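Local coordinates for protein putative Glycerophosphoryl diester phosphodiesterase (Silicibacter pomeroyi, PDB 3L12) that belongs to the glycerophosphoryl diester phosphodiesterase family, has a TIM-barrel fold and carries a bound magnesium ion in this model, at residues Gly25-Met30 and Gly112-Asp117; His68-Met73 and Gly84-Val89. All blocks are in the same frame, centred on the assembly; numbering follows the deposited sequence.

Interaction 1: Gly25-Met30 and Gly112-Asp117; sequences GARGVM and GRRFPD
The loop 25-30 runs closest to 112-117 where G28 meets F115, with G28 CA 5.4 Å from F115 CA, and no direct hydrogen bond spans the gap. The loop is drawn into a tight turn in which A26 O accepts from both V29 N and M30 N, while F115 N reaches back to G112 O. Two waters join the backbones instead. One donates to G28 O at 2.7 Å and accepts from D117 N; the other donates to both V29 O and D117 O. At G28 the bare CA lies against the F115 ring, so the backbone itself forms part of the packing surface.

F115 projects toward the loop and is gripped between two arginines. R27 CG, anti to its backbone N (chi1 173°), stands over the ring centre in a CH-pi contact, 3.8 Å from the centroid. The chain then bends at chi3 (62°), bringing the guanidinium across the rim: R27 NE is 3.3 Å from F115 CZ, with the two planes inclined by 32°. R114 CB lies 3.6 Å above the plane of the F115 ring on the opposite face, displaced toward the rim. Arginine suits position 27 because its aliphatic CG and CD pack on F115 while its charged end goes on to a salt bridge with D296 and a hydrogen bond with Y111 OH. The tips come near each other obliquely, R27 NH2 3.7 Å from R114 NH2 in the conformer given, a proximity of like charges probably eased by D296.

D117 turns its carboxylate to R300 of the second subunit, and V29 packs on V29 of that subunit. The contact thus joins a beta-alpha loop of the barrel, between strand 19-23 and helix 35-43, to 112-117, which takes in the end of helix 110-114 and the loop after it, at the subunit interface.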
loop_
_atom_site.group_PDB
_atom_site.type_symbol
_atom_site.label_atom_id
_atom_site.label_comp_id
_atom_site.label_asym_id
_atom_site.label_seq_id
_atom_site.Cartn_x
_atom_site.Cartn_y
_atom_site.Cartn_z
ATOM N N GLY A 25 -9.425 -6.462 1.185
ATOM C CA GLY A 25 -8.663 -5.449 0.491
ATOM C C GLY A 25 -7.208 -5.879 0.544
ATOM O O GLY A 25 -6.763 -6.777 -0.198
ATOM N N ALA A 26 -6.415 -5.264 1.424
ATOM C CA ALA A 26 -4.993 -5.599 1.601
ATOM C C ALA A 26 -4.665 -5.315 3.064
ATOM O O ALA A 26 -4.017 -4.340 3.373
ATOM C CB ALA A 26 -4.118 -4.793 0.728
ATOM N N ARG A 27 -5.174 -6.163 3.947
ATOM C CA ARG A 27 -5.030 -5.967 5.374
ATOM C C ARG A 27 -3.578 -5.800 5.834
ATOM O O ARG A 27 -3.298 -5.145 6.827
ATOM C CB ARG A 27 -5.716 -7.128 6.100
ATOM C CG ARG A 27 -5.514 -7.183 7.629
ATOM C CD ARG A 27 -6.393 -8.201 8.327
ATOM N NE ARG A 27 -6.131 -9.584 7.885
ATOM C CZ ARG A 27 -6.461 -10.672 8.526
ATOM N NH1 ARG A 27 -7.100 -10.633 9.699
ATOM N NH2 ARG A 27 -6.099 -11.852 8.037
ATOM N N GLY A 28 -2.610 -6.420 5.173
ATOM C CA GLY A 28 -1.211 -6.148 5.548
ATOM C C GLY A 28 -0.676 -4.757 5.264
ATOM O O GLY A 28 0.348 -4.388 5.828
ATOM N N VAL A 29 -1.347 -3.973 4.397
ATOM C CA VAL A 29 -0.925 -2.671 3.922
ATOM C C VAL A 29 -1.828 -1.472 4.385
ATOM O O VAL A 29 -1.344 -0.413 4.718
ATOM C CB VAL A 29 -0.807 -2.647 2.353
ATOM C CG1 VAL A 29 -0.162 -1.314 1.881
ATOM C CG2 VAL A 29 -0.027 -3.929 1.865
HETATM N N MSE A 30 -3.137 -1.688 4.369
HETATM C CA MSE A 30 -4.128 -0.731 4.669
HETATM C C MSE A 30 -5.171 -1.294 5.616
HETATM O O MSE A 30 -5.375 -2.461 5.653
HETATM C CB MSE A 30 -4.861 -0.304 3.389
HETATM C CG MSE A 30 -3.950 0.545 2.522
HETATM SE SE MSE A 30 -3.524 2.324 3.072
HETATM C CE MSE A 30 -5.171 3.177 2.476
ATOM N N GLY A 112 -2.693 -6.404 16.293
ATOM C CA GLY A 112 -1.877 -5.339 15.742
ATOM C C GLY A 112 -0.481 -5.804 15.350
ATOM O O GLY A 112 0.080 -5.382 14.310
ATOM N N ARG A 113 0.104 -6.660 16.190
ATOM C CA ARG A 113 1.419 -7.210 15.910
ATOM C C ARG A 113 1.444 -8.095 14.679
ATOM O O ARG A 113 2.537 -8.306 14.107
ATOM C CB ARG A 113 2.024 -7.941 17.114
ATOM C CG ARG A 113 2.522 -6.978 18.187
ATOM C CD ARG A 113 3.336 -7.738 19.296
ATOM N NE ARG A 113 2.542 -8.770 19.953
ATOM C CZ ARG A 113 1.714 -8.566 20.971
ATOM N NH1 ARG A 113 1.581 -7.348 21.506
ATOM N NH2 ARG A 113 1.031 -9.578 21.480
ATOM N N ARG A 114 0.293 -8.656 14.306
ATOM C CA ARG A 114 0.229 -9.480 13.099
ATOM C C ARG A 114 0.494 -8.614 11.867
ATOM O O ARG A 114 1.112 -9.110 10.901
ATOM C CB ARG A 114 -1.120 -10.142 12.929
ATOM C CG ARG A 114 -1.434 -11.196 13.905
ATOM C CD ARG A 114 -2.821 -11.648 13.747
ATOM N NE ARG A 114 -3.130 -12.287 12.474
ATOM C CZ ARG A 114 -4.342 -12.799 12.211
ATOM N NH1 ARG A 114 -5.335 -12.771 13.126
ATOM N NH2 ARG A 114 -4.565 -13.354 11.069
ATOM N N PHE A 115 0.062 -7.338 11.879
ATOM C CA PHE A 115 0.118 -6.440 10.724
ATOM C C PHE A 115 0.797 -5.109 11.126
ATOM O O PHE A 115 0.181 -4.016 11.103
ATOM C CB PHE A 115 -1.282 -6.194 10.163
ATOM C CG PHE A 115 -2.039 -7.468 9.925
ATOM C CD1 PHE A 115 -1.644 -8.306 8.872
ATOM C CD2 PHE A 115 -3.039 -7.910 10.777
ATOM C CE1 PHE A 115 -2.282 -9.482 8.667
ATOM C CE2 PHE A 115 -3.685 -9.133 10.521
ATOM C CZ PHE A 115 -3.299 -9.888 9.463
ATOM N N PRO A 116 2.111 -5.191 11.416
ATOM C CA PRO A 116 2.847 -4.040 11.955
ATOM C C PRO A 116 3.159 -2.926 10.945
ATOM O O PRO A 116 3.527 -1.802 11.326
ATOM C CB PRO A 116 4.134 -4.666 12.493
ATOM C CG PRO A 116 4.349 -5.892 11.603
ATOM C CD PRO A 116 2.950 -6.405 11.254
ATOM N N ASP A 117 3.006 -3.247 9.675
ATOM C CA ASP A 117 3.342 -2.341 8.615
ATOM C C ASP A 117 2.147 -1.669 7.956
ATOM O O ASP A 117 2.286 -0.812 7.070
ATOM C CB ASP A 117 4.154 -3.085 7.559
ATOM C CG ASP A 117 5.524 -3.525 8.045
ATOM O OD1 ASP A 117 6.006 -3.202 9.168
ATOM O OD2 ASP A 117 6.104 -4.245 7.192
HETATM O O HOH W 1 1.575 -5.346 8.077
HETATM O O HOH W 2 1.420 0.288 4.729
#

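Interaction 2: His68-Met73 and Gly84-Val89; sequences HLANAM and GAERQV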
loop_
_atom_site.group_PDB
_atom_site.type_symbol
_atom_site.label_atom_id
_atom_site.label_comp_id
_atom_site.label_asym_id
_atom_site.label_seq_id
_atom_site.Cartn_x
_atom_site.Cartn_y
_atom_site.Cartn_z
ATOM N N HIS A 68 -19.271 -9.015 15.927
ATOM C CA HIS A 68 -18.916 -8.140 17.031
ATOM C C HIS A 68 -17.712 -7.278 16.605
ATOM O O HIS A 68 -16.905 -7.703 15.769
ATOM C CB HIS A 68 -18.592 -8.919 18.280
ATOM C CG HIS A 68 -19.793 -9.541 18.942
ATOM N ND1 HIS A 68 -20.478 -10.624 18.416
ATOM C CD2 HIS A 68 -20.403 -9.252 20.122
ATOM C CE1 HIS A 68 -21.487 -10.931 19.225
ATOM N NE2 HIS A 68 -21.451 -10.122 20.276
ATOM N N LEU A 69 -17.588 -6.085 17.177
ATOM C CA LEU A 69 -16.499 -5.175 16.857
ATOM C C LEU A 69 -15.304 -5.440 17.777
ATOM O O LEU A 69 -15.438 -5.564 18.994
ATOM C CB LEU A 69 -16.916 -3.720 16.949
ATOM C CG LEU A 69 -18.071 -3.289 16.033
ATOM C CD1 LEU A 69 -18.405 -1.788 16.188
ATOM C CD2 LEU A 69 -17.809 -3.649 14.545
ATOM N N ALA A 70 -14.113 -5.542 17.198
ATOM C CA ALA A 70 -12.912 -5.882 17.996
ATOM C C ALA A 70 -12.240 -4.625 18.523
ATOM O O ALA A 70 -12.022 -3.689 17.742
ATOM C CB ALA A 70 -11.895 -6.672 17.102
ATOM N N ASN A 71 -11.827 -4.635 19.770
ATOM C CA ASN A 71 -11.128 -3.522 20.419
ATOM C C ASN A 71 -9.789 -3.228 19.748
ATOM O O ASN A 71 -9.387 -2.068 19.704
ATOM C CB ASN A 71 -10.893 -3.788 21.884
ATOM C CG ASN A 71 -12.176 -3.846 22.694
ATOM O OD1 ASN A 71 -13.246 -3.483 22.210
ATOM N ND2 ASN A 71 -12.051 -4.298 23.907
ATOM N N ALA A 72 -9.145 -4.234 19.148
ATOM C CA ALA A 72 -7.838 -3.996 18.493
ATOM C C ALA A 72 -7.917 -3.136 17.229
ATOM O O ALA A 72 -6.881 -2.653 16.760
ATOM C CB ALA A 72 -7.165 -5.390 18.112
HETATM N N MSE A 73 -9.099 -2.931 16.653
HETATM C CA MSE A 73 -9.199 -2.147 15.433
HETATM C C MSE A 73 -10.214 -1.012 15.517
HETATM O O MSE A 73 -10.536 -0.413 14.479
HETATM C CB MSE A 73 -9.535 -3.023 14.202
HETATM C CG MSE A 73 -10.978 -3.533 14.119
HETATM SE SE MSE A 73 -11.326 -4.780 12.620
HETATM C CE MSE A 73 -9.783 -5.832 13.001
ATOM N N GLY A 84 -13.131 -3.267 27.179
ATOM C CA GLY A 84 -14.386 -3.913 27.624
ATOM C C GLY A 84 -14.979 -4.856 26.594
ATOM O O GLY A 84 -14.372 -5.111 25.560
ATOM N N ALA A 85 -16.164 -5.384 26.918
ATOM C CA ALA A 85 -16.820 -6.399 26.096
ATOM C C ALA A 85 -17.082 -5.929 24.686
ATOM O O ALA A 85 -17.428 -4.773 24.458
ATOM C CB ALA A 85 -18.147 -6.888 26.766
ATOM N N GLU A 86 -16.914 -6.822 23.709
ATOM C CA GLU A 86 -17.148 -6.459 22.335
ATOM C C GLU A 86 -18.603 -6.173 22.088
ATOM O O GLU A 86 -19.488 -6.838 22.645
ATOM C CB GLU A 86 -16.650 -7.550 21.387
ATOM C CG GLU A 86 -15.175 -7.693 21.333
ATOM C CD GLU A 86 -14.653 -8.696 20.287
ATOM O OE1 GLU A 86 -15.439 -9.263 19.488
ATOM O OE2 GLU A 86 -13.429 -8.898 20.267
ATOM N N ARG A 87 -18.852 -5.188 21.237
ATOM C CA ARG A 87 -20.203 -4.808 20.906
ATOM C C ARG A 87 -20.754 -5.580 19.719
ATOM O O ARG A 87 -20.059 -5.731 18.684
ATOM C CB ARG A 87 -20.160 -3.344 20.571
ATOM C CG ARG A 87 -19.712 -2.455 21.719
ATOM C CD ARG A 87 -19.703 -0.961 21.261
ATOM N NE ARG A 87 -18.890 -0.182 22.200
ATOM C CZ ARG A 87 -18.727 1.135 22.168
ATOM N NH1 ARG A 87 -19.375 1.899 21.307
ATOM N NH2 ARG A 87 -17.924 1.673 23.064
ATOM N N GLN A 88 -21.997 -6.023 19.861
ATOM C CA GLN A 88 -22.663 -6.859 18.866
ATOM C C GLN A 88 -23.237 -5.968 17.774
ATOM O O GLN A 88 -24.097 -5.119 18.011
ATOM C CB GLN A 88 -23.759 -7.669 19.517
ATOM C CG GLN A 88 -24.446 -8.675 18.617
ATOM C CD GLN A 88 -25.595 -9.417 19.338
ATOM O OE1 GLN A 88 -26.003 -9.057 20.430
ATOM N NE2 GLN A 88 -26.159 -10.403 18.667
ATOM N N VAL A 89 -22.793 -6.221 16.560
ATOM C CA VAL A 89 -23.195 -5.365 15.434
ATOM C C VAL A 89 -24.725 -5.359 15.191
ATOM O O VAL A 89 -25.305 -4.313 14.892
ATOM C CB VAL A 89 -22.387 -5.711 14.124
ATOM C CG1 VAL A 89 -22.995 -5.030 12.896
ATOM C CG2 VAL A 89 -20.874 -5.378 14.267
HETATM O O HOH W 3 -14.645 -9.138 16.771
HETATM O O HOH W 4 -16.709 -3.607 20.430
HETATM O O HOH W 5 -15.728 -3.042 23.027
HETATM O O HOH W 6 -11.942 -7.114 21.324
#
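H68 turns one face of its imidazole to the stem of Q88. Q88 CA sits over that face, 3.8 Å from the centroid in a CH-pi contact, and Q88 CB and CG pass H68 NE2. With CG anti to its backbone N, the extended Q88 chain leads its amide away to D153, so the amide, though nearly parallel to the ring (4°), does not stack on it. E86 O lies at the ring edge, in plane.

The backbones run roughly antiparallel and form a single bridge at H68 and Q88. L69 N donates to R87 O at 2.9 Å, whereas the return link, from R87 N to L69 O, passes through a water. L69 CD2 meets V89 CG2 at 3.5 Å, the two branched side chains crossing at about a right angle in a buried apolar contact.

E86 comes across the chain over L69 O, and its carboxylate lies along it; one water ties OE1 to H68 O and another ties OE2 to N71 N. Glutamate suits the place, its two-carbon stem letting the carboxylate reach both. N71 ND2 donates almost straight (162°) to a lone pair of G84 O, 3.0 Å away. At G84 a CB would clash with the preceding carbonyl, so glycine fits.

These links pin together two parts of the irregular loop between strand 61-63 and helix 94-98, and A72 and M73 rest on Y111 of helix 110-114.

The two contacts lie 18 Å apart between centres and do not touch, their nearest atoms being about 5 Å apart, and interaction 2 is nested in the chain that interaction 1 closes. Both are partly buried, but their settings differ. Interaction 1 brings together the loop after strand 19-23 and the end of helix 110-114, beside the second subunit, with the R27 side chain about 8 Å from the magnesium ion held by E50, D52 and E149. Interaction 2 ties the loop between strand 61-63 and helix 94-98 to itself, farther from the metal. Arginine-aromatic packing dominates the first; direct backbone and amide hydrogen bonds mark the second. Water bridges serve both, and Y111 of helix 110-114 neighbours each.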